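Local coordinates for xyloglucan-specific endo-beta-1,4-glucanase (Uncultured bacterium, PDB 4W88), which hydrolyses internal beta-1,4-glucosidic bonds in the backbone of xyloglucan, as a family 5 glycoside hydrolase with a beta/alpha-barrel fold, at residues Ser10-Gly15 with Phe55-Ile60; Asn51-Asn56 with Asp330-Tyr335. The protein carries 1 engineered substitution. All coordinates share one frame; numbering follows the deposited sequence.

Contacts 1 and 2 meet at the turn between helix 44-53 and strand 57-60, share Phe55 and Asn56, and have centres about 10 Å apart. Both are buried, but the centre of contact 1 lies about 12 Å from the centre of the chain and that of contact 2 about 18 Å. Contact 1 joins residues leading into strand 57-60 to the loop before strand 15-18. Contact 2 lies in the outer layer, where the end of helix 44-53 meets helix 329-336. Each combines apolar packing with a polar grip: neutral amide-to-backbone bonds in contact 1, an arginine-aspartate salt bridge in contact 2. Phe55 serves both, and Asn13 ND2 is probably hydrogen-bonded to Gly54 O between them.

Contact 1: residues Ser10-Gly15 with Phe55-Ile60; sequences SNINIG and FNAIRI
The Asn56 carboxamide bonds the backbone of 10-15 twice. Its OD1 accepts from Asn13 N at 2.9 Å, with the donor in the carbonyl plane on a lone pair. Its ND2 donates to a lone pair of Asn11 O at 3.0 Å; that oxygen lies only 2° out of the Asn56 amide plane. Both bonds are nearly straight (164° at the hydrogen for Asn13 N to OD1), and together they fix the rotation of the amide. CG sits in the crowded position between the backbone N and the carbonyl carbon (chi1 67°), which brings the amide up to the loop. An alanine here would remove both bonds and would probably leave the loop at Asn11-Asn13 less firmly fixed. Beside it, Ile12 CG2 lies 3.7 Å from Ala57 CB. Farther along, Ile14 and Phe55 run side by side, CG2 of Ile14 being 3.7 Å from CD1 of Phe55. Backbone CA-H...O contacts add to this, Phe55 CA to Ile14 O at 3.3 Å and Gly15 CA to Ala57 O at 3.1 Å. In the next shell, Tyr97 touches Ile12 and Ala57 and pairs with the Asn56 backbone, while Val336 packs on Phe55. The contact lies where neighbouring strands 15-18 and 57-60 come together in the closed eight-stranded parallel barrel of this TIM-barrel enzyme.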
# COMPACT_ATOMS: atom_id res chain seq x y z
N SER A 10 -9.01 -10.66 -8.78
CA SER A 10 -10.45 -10.58 -9.01
C SER A 10 -11.28 -11.05 -7.84
O SER A 10 -12.46 -10.77 -7.78
CB SER A 10 -10.85 -11.40 -10.25
OG SER A 10 -10.78 -12.81 -10.04
N ASN A 11 -10.67 -11.78 -6.91
CA ASN A 11 -11.35 -12.25 -5.70
C ASN A 11 -11.56 -11.15 -4.66
O ASN A 11 -12.30 -11.37 -3.69
CB ASN A 11 -10.59 -13.44 -5.09
CG ASN A 11 -10.65 -14.63 -5.96
OD1 ASN A 11 -11.74 -15.20 -6.13
ND2 ASN A 11 -9.57 -14.95 -6.64
N ILE A 12 -10.89 -10.03 -4.83
CA ILE A 12 -10.96 -8.93 -3.87
C ILE A 12 -12.20 -8.08 -4.18
O ILE A 12 -12.41 -7.68 -5.31
CB ILE A 12 -9.70 -8.04 -3.96
CG1 ILE A 12 -8.50 -8.85 -3.57
CG2 ILE A 12 -9.87 -6.81 -3.09
CD1 ILE A 12 -7.16 -8.16 -3.73
N ASN A 13 -12.97 -7.78 -3.15
CA ASN A 13 -14.03 -6.76 -3.23
C ASN A 13 -13.35 -5.40 -3.21
O ASN A 13 -13.30 -4.70 -4.22
CB ASN A 13 -15.04 -6.90 -2.08
CG ASN A 13 -16.13 -5.84 -2.15
OD1 ASN A 13 -16.43 -5.30 -3.23
ND2 ASN A 13 -16.73 -5.53 -1.00
N ILE A 14 -12.85 -5.06 -2.05
CA ILE A 14 -12.14 -3.80 -1.81
C ILE A 14 -11.26 -4.08 -0.57
O ILE A 14 -11.60 -4.92 0.27
CB ILE A 14 -13.09 -2.60 -1.70
CG1 ILE A 14 -12.33 -1.26 -1.63
CG2 ILE A 14 -14.05 -2.68 -0.54
CD1 ILE A 14 -13.20 -0.09 -1.98
N GLY A 15 -10.15 -3.37 -0.48
CA GLY A 15 -9.23 -3.54 0.63
C GLY A 15 -9.13 -2.38 1.62
O GLY A 15 -9.66 -1.30 1.44
N PHE A 55 -14.55 -5.66 3.53
CA PHE A 55 -13.16 -5.48 3.10
C PHE A 55 -12.48 -6.81 3.28
O PHE A 55 -11.97 -7.13 4.36
CB PHE A 55 -12.47 -4.44 3.94
CG PHE A 55 -13.04 -3.03 3.85
CD1 PHE A 55 -12.64 -2.13 2.85
CD2 PHE A 55 -13.85 -2.55 4.87
CE1 PHE A 55 -13.09 -0.82 2.89
CE2 PHE A 55 -14.28 -1.24 4.89
CZ PHE A 55 -13.94 -0.39 3.89
N ASN A 56 -12.48 -7.61 2.20
CA ASN A 56 -11.91 -8.98 2.32
C ASN A 56 -10.40 -9.04 2.00
O ASN A 56 -9.83 -10.12 1.85
CB ASN A 56 -12.67 -10.02 1.49
CG ASN A 56 -12.55 -9.80 0.02
OD1 ASN A 56 -12.51 -8.66 -0.47
ND2 ASN A 56 -12.46 -10.91 -0.71
N ALA A 57 -9.79 -7.88 1.86
CA ALA A 57 -8.37 -7.77 1.61
C ALA A 57 -7.86 -6.72 2.56
O ALA A 57 -8.50 -5.67 2.80
CB ALA A 57 -8.14 -7.35 0.17
N ILE A 58 -6.69 -6.98 3.11
CA ILE A 58 -6.05 -6.09 4.11
C ILE A 58 -4.59 -5.88 3.68
O ILE A 58 -3.86 -6.83 3.38
CB ILE A 58 -6.12 -6.68 5.56
CG1 ILE A 58 -5.55 -5.72 6.58
CG2 ILE A 58 -5.51 -8.08 5.68
CD1 ILE A 58 -5.87 -6.11 8.02
N ARG A 59 -4.17 -4.61 3.72
CA ARG A 59 -2.80 -4.22 3.56
C ARG A 59 -2.27 -3.93 5.01
O ARG A 59 -2.90 -3.19 5.77
CB ARG A 59 -2.63 -3.05 2.61
CG ARG A 59 -1.19 -2.58 2.47
CD ARG A 59 -1.15 -1.68 1.23
NE ARG A 59 0.11 -1.10 0.77
CZ ARG A 59 0.54 0.11 1.06
NH1 ARG A 59 -0.04 0.87 1.96
NH2 ARG A 59 1.55 0.58 0.34
N ILE A 60 -1.12 -4.57 5.32
CA ILE A 60 -0.48 -4.47 6.61
C ILE A 60 0.82 -3.76 6.39
O ILE A 60 1.86 -4.37 6.02
CB ILE A 60 -0.25 -5.85 7.21
CG1 ILE A 60 -1.61 -6.60 7.36
CG2 ILE A 60 0.44 -5.76 8.57
CD1 ILE A 60 -1.57 -8.07 7.68

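Contact 2: residues Asn51-Asn56 with Asp330-Tyr335; sequences NDRGFN and DIVDAY
Arg53 and Val332 have the largest buried areas here, followed by Phe55. With CG anti to the backbone N and a bend at chi2 (63°), the Arg53 chain reaches across to helix 329-336. Val332 CG1 lies over the centre of one guanidinium face, 3.5 Å from Arg53 CZ, and also touches the aliphatic stem, 3.6 Å from Arg53 CG. At the edge of the same group, both terminal nitrogens converge on one carboxylate oxygen: Asp333 OD1 is 2.9 Å from Arg53 NH1 and 3.0 Å from Arg53 NH2. The bonds are bent, with N-H...O angles of 146° and 140°, and NH1 meets OD1 nearly along its C-O axis, whereas NH2 comes from above the carboxylate plane. Asp329 also forms a salt bridge with NH2, and the two carboxylates would probably offset the guanidinium charge; Trp326 is a cation-pi partner. Val332 CG1 also touches Phe55, at 4.0 Å from its CE2, and Phe55 CZ is 4.2 Å from Tyr335 CB. Gly54, at positive phi, ends helix 44-53 in a Schellman motif and lets the chain turn towards strand 57-60. Helix 329-336 touches both the end of helix 44-53 and, through Tyr335, helix 280-295 at Trp286 and Ile287.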
# COMPACT_ATOMS: atom_id res chain seq x y z
N ASN A 51 -13.04 -7.50 7.80
CA ASN A 51 -13.48 -8.54 6.91
C ASN A 51 -15.02 -8.62 6.83
O ASN A 51 -15.64 -8.71 5.75
CB ASN A 51 -12.93 -9.92 7.33
CG ASN A 51 -13.20 -10.98 6.28
OD1 ASN A 51 -12.86 -10.83 5.07
ND2 ASN A 51 -13.78 -12.08 6.74
N ASP A 52 -15.64 -8.59 7.99
CA ASP A 52 -17.10 -8.79 8.06
C ASP A 52 -17.88 -7.69 7.34
O ASP A 52 -19.01 -7.92 6.84
CB ASP A 52 -17.55 -8.86 9.51
CG ASP A 52 -17.11 -10.15 10.24
OD1 ASP A 52 -16.77 -11.18 9.60
OD2 ASP A 52 -17.19 -10.08 11.52
N ARG A 53 -17.27 -6.50 7.28
CA ARG A 53 -18.00 -5.33 6.70
C ARG A 53 -17.92 -5.45 5.21
O ARG A 53 -18.62 -4.75 4.49
CB ARG A 53 -17.35 -4.01 7.17
CG ARG A 53 -18.14 -2.72 6.95
CD ARG A 53 -19.47 -2.70 7.73
NE ARG A 53 -20.00 -1.36 7.87
CZ ARG A 53 -20.70 -0.77 6.97
NH1 ARG A 53 -21.00 -1.34 5.81
NH2 ARG A 53 -21.05 0.47 7.18
N GLY A 54 -17.01 -6.28 4.69
CA GLY A 54 -16.85 -6.38 3.26
C GLY A 54 -15.47 -6.10 2.67
O GLY A 54 -15.26 -6.23 1.46
N PHE A 55 -14.55 -5.66 3.53
CA PHE A 55 -13.16 -5.48 3.10
C PHE A 55 -12.48 -6.81 3.28
O PHE A 55 -11.97 -7.13 4.36
CB PHE A 55 -12.47 -4.44 3.94
CG PHE A 55 -13.04 -3.03 3.85
CD1 PHE A 55 -12.64 -2.13 2.85
CD2 PHE A 55 -13.85 -2.55 4.87
CE1 PHE A 55 -13.09 -0.82 2.89
CE2 PHE A 55 -14.28 -1.24 4.89
CZ PHE A 55 -13.94 -0.39 3.89
N ASN A 56 -12.48 -7.61 2.20
CA ASN A 56 -11.91 -8.98 2.32
C ASN A 56 -10.40 -9.04 2.00
O ASN A 56 -9.83 -10.12 1.85
CB ASN A 56 -12.67 -10.02 1.49
CG ASN A 56 -12.55 -9.80 0.02
OD1 ASN A 56 -12.51 -8.66 -0.47
ND2 ASN A 56 -12.46 -10.91 -0.71
N ASP A 330 -22.11 5.57 6.32
CA ASP A 330 -22.45 5.94 4.93
C ASP A 330 -21.23 5.90 3.99
O ASP A 330 -21.29 5.42 2.85
CB ASP A 330 -23.07 7.33 4.88
CG ASP A 330 -24.50 7.37 5.41
OD1 ASP A 330 -25.12 6.34 5.68
OD2 ASP A 330 -25.04 8.46 5.47
N ILE A 331 -20.10 6.46 4.45
CA ILE A 331 -18.84 6.35 3.72
C ILE A 331 -18.43 4.90 3.50
O ILE A 331 -18.10 4.45 2.37
CB ILE A 331 -17.71 7.15 4.40
CG1 ILE A 331 -18.03 8.65 4.32
CG2 ILE A 331 -16.35 6.86 3.78
CD1 ILE A 331 -17.08 9.58 5.04
N VAL A 332 -18.51 4.13 4.57
CA VAL A 332 -18.10 2.73 4.51
C VAL A 332 -18.95 1.91 3.55
O VAL A 332 -18.41 1.13 2.74
CB VAL A 332 -17.95 2.13 5.90
CG1 VAL A 332 -17.68 0.63 5.86
CG2 VAL A 332 -16.83 2.83 6.61
N ASP A 333 -20.29 2.15 3.60
CA ASP A 333 -21.21 1.45 2.72
C ASP A 333 -20.81 1.74 1.24
O ASP A 333 -20.83 0.85 0.38
CB ASP A 333 -22.62 2.00 2.91
CG ASP A 333 -23.36 1.46 4.14
OD1 ASP A 333 -22.88 0.57 4.83
OD2 ASP A 333 -24.45 2.01 4.47
N ALA A 334 -20.48 3.01 0.93
CA ALA A 334 -20.14 3.34 -0.46
C ALA A 334 -18.91 2.55 -0.97
O ALA A 334 -18.80 2.11 -2.12
CB ALA A 334 -19.89 4.83 -0.56
N TYR A 335 -17.98 2.30 -0.05
CA TYR A 335 -16.79 1.52 -0.39
C TYR A 335 -17.14 0.05 -0.57
O TYR A 335 -16.88 -0.53 -1.61
CB TYR A 335 -15.73 1.62 0.71
CG TYR A 335 -14.87 2.91 0.69
CD1 TYR A 335 -14.25 3.34 -0.49
CD2 TYR A 335 -14.63 3.64 1.88
CE1 TYR A 335 -13.48 4.49 -0.51
CE2 TYR A 335 -13.83 4.79 1.86
CZ TYR A 335 -13.22 5.18 0.68
OH TYR A 335 -12.43 6.32 0.62